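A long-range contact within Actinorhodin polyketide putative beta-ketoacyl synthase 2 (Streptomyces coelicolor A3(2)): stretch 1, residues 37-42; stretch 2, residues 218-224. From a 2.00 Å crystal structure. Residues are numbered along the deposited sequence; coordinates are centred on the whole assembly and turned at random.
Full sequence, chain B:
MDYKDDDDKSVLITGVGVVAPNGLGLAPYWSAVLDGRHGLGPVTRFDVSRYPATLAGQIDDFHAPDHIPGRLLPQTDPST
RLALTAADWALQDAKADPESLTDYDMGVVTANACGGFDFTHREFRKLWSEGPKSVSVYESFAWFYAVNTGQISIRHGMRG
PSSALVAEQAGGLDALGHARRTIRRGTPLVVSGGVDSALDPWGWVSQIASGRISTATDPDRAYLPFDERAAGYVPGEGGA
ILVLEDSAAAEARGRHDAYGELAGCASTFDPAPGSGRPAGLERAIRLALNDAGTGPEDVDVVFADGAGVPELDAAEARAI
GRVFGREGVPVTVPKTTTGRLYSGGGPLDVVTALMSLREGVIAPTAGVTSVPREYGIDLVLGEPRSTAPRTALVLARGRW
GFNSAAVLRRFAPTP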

ATOM      1  N   ARG B  37      28.656  -4.816 -15.770  1.00 30.29           N
ATOM      2  CA  ARG B  37      29.077  -3.714 -14.887  1.00 28.51           C
ATOM      3  C   ARG B  37      28.048  -3.472 -13.790  1.00 27.32           C
ATOM      4  O   ARG B  37      26.880  -3.202 -14.074  1.00 26.86           O
ATOM      5  CB  ARG B  37      29.225  -2.393 -15.648  1.00 29.97           C
ATOM      6  CG  ARG B  37      30.399  -2.266 -16.591  1.00 34.36           C
ATOM      7  CD  ARG B  37      30.574  -0.791 -16.974  1.00 35.85           C
ATOM      8  NE  ARG B  37      29.378  -0.243 -17.610  1.00 33.12           N
ATOM      9  CZ  ARG B  37      29.029  -0.492 -18.866  1.00 34.24           C
ATOM     10  NH1 ARG B  37      29.791  -1.273 -19.617  1.00 36.16           N
ATOM     11  NH2 ARG B  37      27.918   0.030 -19.377  1.00 35.63           N
ATOM     12  N   HIS B  38      28.486  -3.530 -12.542  1.00 24.86           N
ATOM     13  CA  HIS B  38      27.578  -3.299 -11.431  1.00 26.03           C
ATOM     14  C   HIS B  38      27.782  -1.898 -10.881  1.00 25.71           C
ATOM     15  O   HIS B  38      28.817  -1.283 -11.116  1.00 26.54           O
ATOM     16  CB  HIS B  38      27.834  -4.312 -10.322  1.00 25.17           C
ATOM     17  CG  HIS B  38      29.181  -4.178  -9.683  1.00 26.34           C
ATOM     18  ND1 HIS B  38      29.550  -3.067  -8.957  1.00 25.20           N
ATOM     19  CD2 HIS B  38      30.231  -5.031  -9.629  1.00 26.18           C
ATOM     20  CE1 HIS B  38      30.768  -3.243  -8.478  1.00 27.42           C
ATOM     21  NE2 HIS B  38      31.205  -4.426  -8.870  1.00 27.62           N
ATOM     22  N   GLY B  39      26.798  -1.396 -10.147  1.00 25.41           N
ATOM     23  CA  GLY B  39      26.923  -0.069  -9.577  1.00 25.93           C
ATOM     24  C   GLY B  39      27.065  -0.160  -8.072  1.00 25.12           C
ATOM     25  O   GLY B  39      26.579   0.703  -7.347  1.00 25.24           O
ATOM     26  N   LEU B  40      27.744  -1.204  -7.609  1.00 24.52           N
ATOM     27  CA  LEU B  40      27.940  -1.435  -6.182  1.00 24.28           C
ATOM     28  C   LEU B  40      29.221  -0.805  -5.629  1.00 24.84           C
ATOM     29  O   LEU B  40      30.193  -0.610  -6.345  1.00 25.45           O
ATOM     30  CB  LEU B  40      27.922  -2.949  -5.892  1.00 25.91           C
ATOM     31  CG  LEU B  40      26.572  -3.676  -5.812  1.00 28.33           C
ATOM     32  CD1 LEU B  40      25.689  -3.239  -6.959  1.00 30.12           C
ATOM     33  CD2 LEU B  40      26.769  -5.196  -5.813  1.00 25.58           C
ATOM     34  N   GLY B  41      29.214  -0.489  -4.344  1.00 25.03           N
ATOM     35  CA  GLY B  41      30.384   0.120  -3.759  1.00 25.69           C
ATOM     36  C   GLY B  41      30.114   0.628  -2.365  1.00 26.74           C
ATOM     37  O   GLY B  41      28.999   0.494  -1.844  1.00 26.18           O
ATOM     38  N   PRO B  42      31.134   1.198  -1.718  1.00 27.06           N
ATOM     39  CA  PRO B  42      30.966   1.721  -0.367  1.00 26.59           C
ATOM     40  C   PRO B  42      29.881   2.797  -0.291  1.00 27.46           C
ATOM     41  O   PRO B  42      29.651   3.546  -1.248  1.00 26.39           O
ATOM     42  CB  PRO B  42      32.359   2.258  -0.046  1.00 27.21           C
ATOM     43  CG  PRO B  42      33.248   1.300  -0.801  1.00 27.46           C
ATOM     44  CD  PRO B  42      32.550   1.234  -2.123  1.00 26.54           C
ATOM     45  N   ASP B 218      34.231  -6.458  -0.646  1.00 29.42           N
ATOM     46  CA  ASP B 218      34.588  -6.569  -2.063  1.00 29.45           C
ATOM     47  C   ASP B 218      33.297  -6.462  -2.866  1.00 29.27           C
ATOM     48  O   ASP B 218      32.514  -7.406  -2.926  1.00 28.87           O
ATOM     49  CB  ASP B 218      35.260  -7.924  -2.331  1.00 31.04           C
ATOM     50  CG  ASP B 218      35.715  -8.084  -3.775  1.00 32.98           C
ATOM     51  OD1 ASP B 218      35.618  -7.114  -4.562  1.00 33.28           O
ATOM     52  OD2 ASP B 218      36.181  -9.190  -4.126  1.00 35.64           O
ATOM     53  N   PRO B 219      33.066  -5.308  -3.504  1.00 29.64           N
ATOM     54  CA  PRO B 219      31.870  -5.045  -4.311  1.00 29.37           C
ATOM     55  C   PRO B 219      31.582  -6.085  -5.387  1.00 30.12           C
ATOM     56  O   PRO B 219      30.425  -6.327  -5.713  1.00 30.91           O
ATOM     57  CB  PRO B 219      32.151  -3.671  -4.913  1.00 28.43           C
ATOM     58  CG  PRO B 219      32.995  -3.021  -3.885  1.00 29.72           C
ATOM     59  CD  PRO B 219      33.954  -4.135  -3.502  1.00 30.08           C
ATOM     60  N   ASP B 220      32.629  -6.690  -5.945  1.00 30.65           N
ATOM     61  CA  ASP B 220      32.438  -7.690  -6.987  1.00 32.04           C
ATOM     62  C   ASP B 220      31.995  -9.023  -6.417  1.00 30.09           C
ATOM     63  O   ASP B 220      31.534  -9.890  -7.159  1.00 30.56           O
ATOM     64  CB  ASP B 220      33.721  -7.938  -7.778  1.00 35.90           C
ATOM     65  CG  ASP B 220      34.276  -6.688  -8.402  1.00 40.93           C
ATOM     66  OD1 ASP B 220      33.512  -5.941  -9.055  1.00 44.11           O
ATOM     67  OD2 ASP B 220      35.496  -6.457  -8.254  1.00 44.93           O
ATOM     68  N   ARG B 221      32.142  -9.199  -5.109  1.00 28.45           N
ATOM     69  CA  ARG B 221      31.782 -10.471  -4.491  1.00 28.71           C
ATOM     70  C   ARG B 221      31.016 -10.333  -3.186  1.00 28.10           C
ATOM     71  O   ARG B 221      31.387 -10.926  -2.174  1.00 27.51           O
ATOM     72  CB  ARG B 221      33.049 -11.299  -4.249  1.00 28.61           C
ATOM     73  CG  ARG B 221      33.804 -11.706  -5.502  1.00 30.82           C
ATOM     74  CD  ARG B 221      33.992 -13.212  -5.521  1.00 32.78           C
ATOM     75  NE  ARG B 221      32.910 -13.880  -6.215  1.00 35.00           N
ATOM     76  CZ  ARG B 221      32.610 -15.170  -6.094  1.00 35.48           C
ATOM     77  NH1 ARG B 221      33.311 -15.957  -5.286  1.00 34.45           N
ATOM     78  NH2 ARG B 221      31.602 -15.673  -6.799  1.00 36.32           N
ATOM     79  N   ALA B 222      29.933  -9.572  -3.214  1.00 27.79           N
ATOM     80  CA  ALA B 222      29.136  -9.367  -2.014  1.00 28.17           C
ATOM     81  C   ALA B 222      27.707  -9.861  -2.182  1.00 27.67           C
ATOM     82  O   ALA B 222      27.102 -10.392  -1.249  1.00 29.12           O
ATOM     83  CB  ALA B 222      29.138  -7.887  -1.639  1.00 28.25           C
ATOM     84  N   TYR B 223      27.165  -9.674  -3.375  1.00 25.91           N
ATOM     85  CA  TYR B 223      25.807 -10.102  -3.649  1.00 26.76           C
ATOM     86  C   TYR B 223      25.914 -11.216  -4.670  1.00 25.61           C
ATOM     87  O   TYR B 223      26.024 -10.977  -5.870  1.00 23.52           O
ATOM     88  CB  TYR B 223      24.989  -8.916  -4.170  1.00 25.76           C
ATOM     89  CG  TYR B 223      23.534  -9.213  -4.436  1.00 27.89           C
ATOM     90  CD1 TYR B 223      22.860 -10.232  -3.755  1.00 26.21           C
ATOM     91  CD2 TYR B 223      22.820  -8.450  -5.355  1.00 27.85           C
ATOM     92  CE1 TYR B 223      21.512 -10.480  -3.993  1.00 25.96           C
ATOM     93  CE2 TYR B 223      21.478  -8.690  -5.596  1.00 27.98           C
ATOM     94  CZ  TYR B 223      20.827  -9.705  -4.911  1.00 27.65           C
ATOM     95  OH  TYR B 223      19.493  -9.932  -5.150  1.00 28.37           O
ATOM     96  N   LEU B 224      25.876 -12.446  -4.167  1.00 25.49           N
ATOM     97  CA  LEU B 224      26.042 -13.623  -5.003  1.00 25.99           C
ATOM     98  C   LEU B 224      24.902 -14.630  -4.917  1.00 24.99           C
ATOM     99  O   LEU B 224      25.065 -15.722  -4.383  1.00 25.05           O
ATOM    100  CB  LEU B 224      27.370 -14.291  -4.621  1.00 27.48           C
ATOM    101  CG  LEU B 224      28.601 -13.371  -4.656  1.00 28.05           C
ATOM    102  CD1 LEU B 224      29.815 -14.099  -4.083  1.00 28.42           C
ATOM    103  CD2 LEU B 224      28.866 -12.934  -6.085  1.00 28.18           C
TER

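The two stretches lie 178 residues apart in sequence at their closest touching pair, yet they meet over a compact patch that buries 246 Å² in total. The first stretch begins as loop and runs as strand through Gly41 and Pro42. Residues 218-224 adopt no regular helix or strand. The backbones come nearest where Gly41 CA lies 5.4 Å from Pro219 CA, and no backbone hydrogen bond joins them; the contact is made by side chains together with backbone atoms such as Pro219 O and Gly41 CA. Within the second stretch the chain folds back on itself: Arg221 N donates to Asp218 O at 2.8 Å, closing a tight turn around Pro219 and Asp220. A weak hydrogen bond from Asp220 N to Asp218 OD1, 3.3 Å long, adds to this turn.

The polar centre of the contact is the imidazole of His38, which is engaged through both nitrogens. Its NE2 donates to Asp220 OD1 at 2.8 Å with an N-H...O angle of 151°, and the carboxylate oxygen lies at the edge of the ring, near its plane, where the NE2 hydrogen points. On the other nitrogen, His38 ND1 accepts a hydrogen bond from Leu40 N at 2.9 Å, with an angle of 154°. This local bond ties the ring to the backbone two residues further on; the ring is in the p rotamer (chi1 65°), in which NE2 reaches the second stretch. Asp220 meets it in an m rotamer: its CA-to-CB bond points away from the first stretch, but the carboxylate end comes nearer and makes the bond.

Pro219 has the largest area covered of any residue in the contact, 76 Å². Its carbonyl oxygen sits over one face of the His38 ring, with Pro219 O 3.8 Å from His38 NE2, while Pro219 CB packs 3.8 Å from His38 CE1. The same proline also meets Leu40, with Leu40 CB 4.4 Å from Pro219 CB and Leu40 CD2 3.8 Å from Pro219 O. Leu40 extends the apolar contact further along the second stretch, its CD2 approaching Tyr223 CB to 4.4 Å. The Tyr223 hydroxyl takes no part in this packing and is hydrogen-bonded elsewhere in the structure.

At Gly41 the approach is through the backbone itself, with Gly41 CA 4.1 Å from Pro219 CG. A CB at this position would point away from the second stretch and would be crowded by Pro42 CD at 3.0 Å.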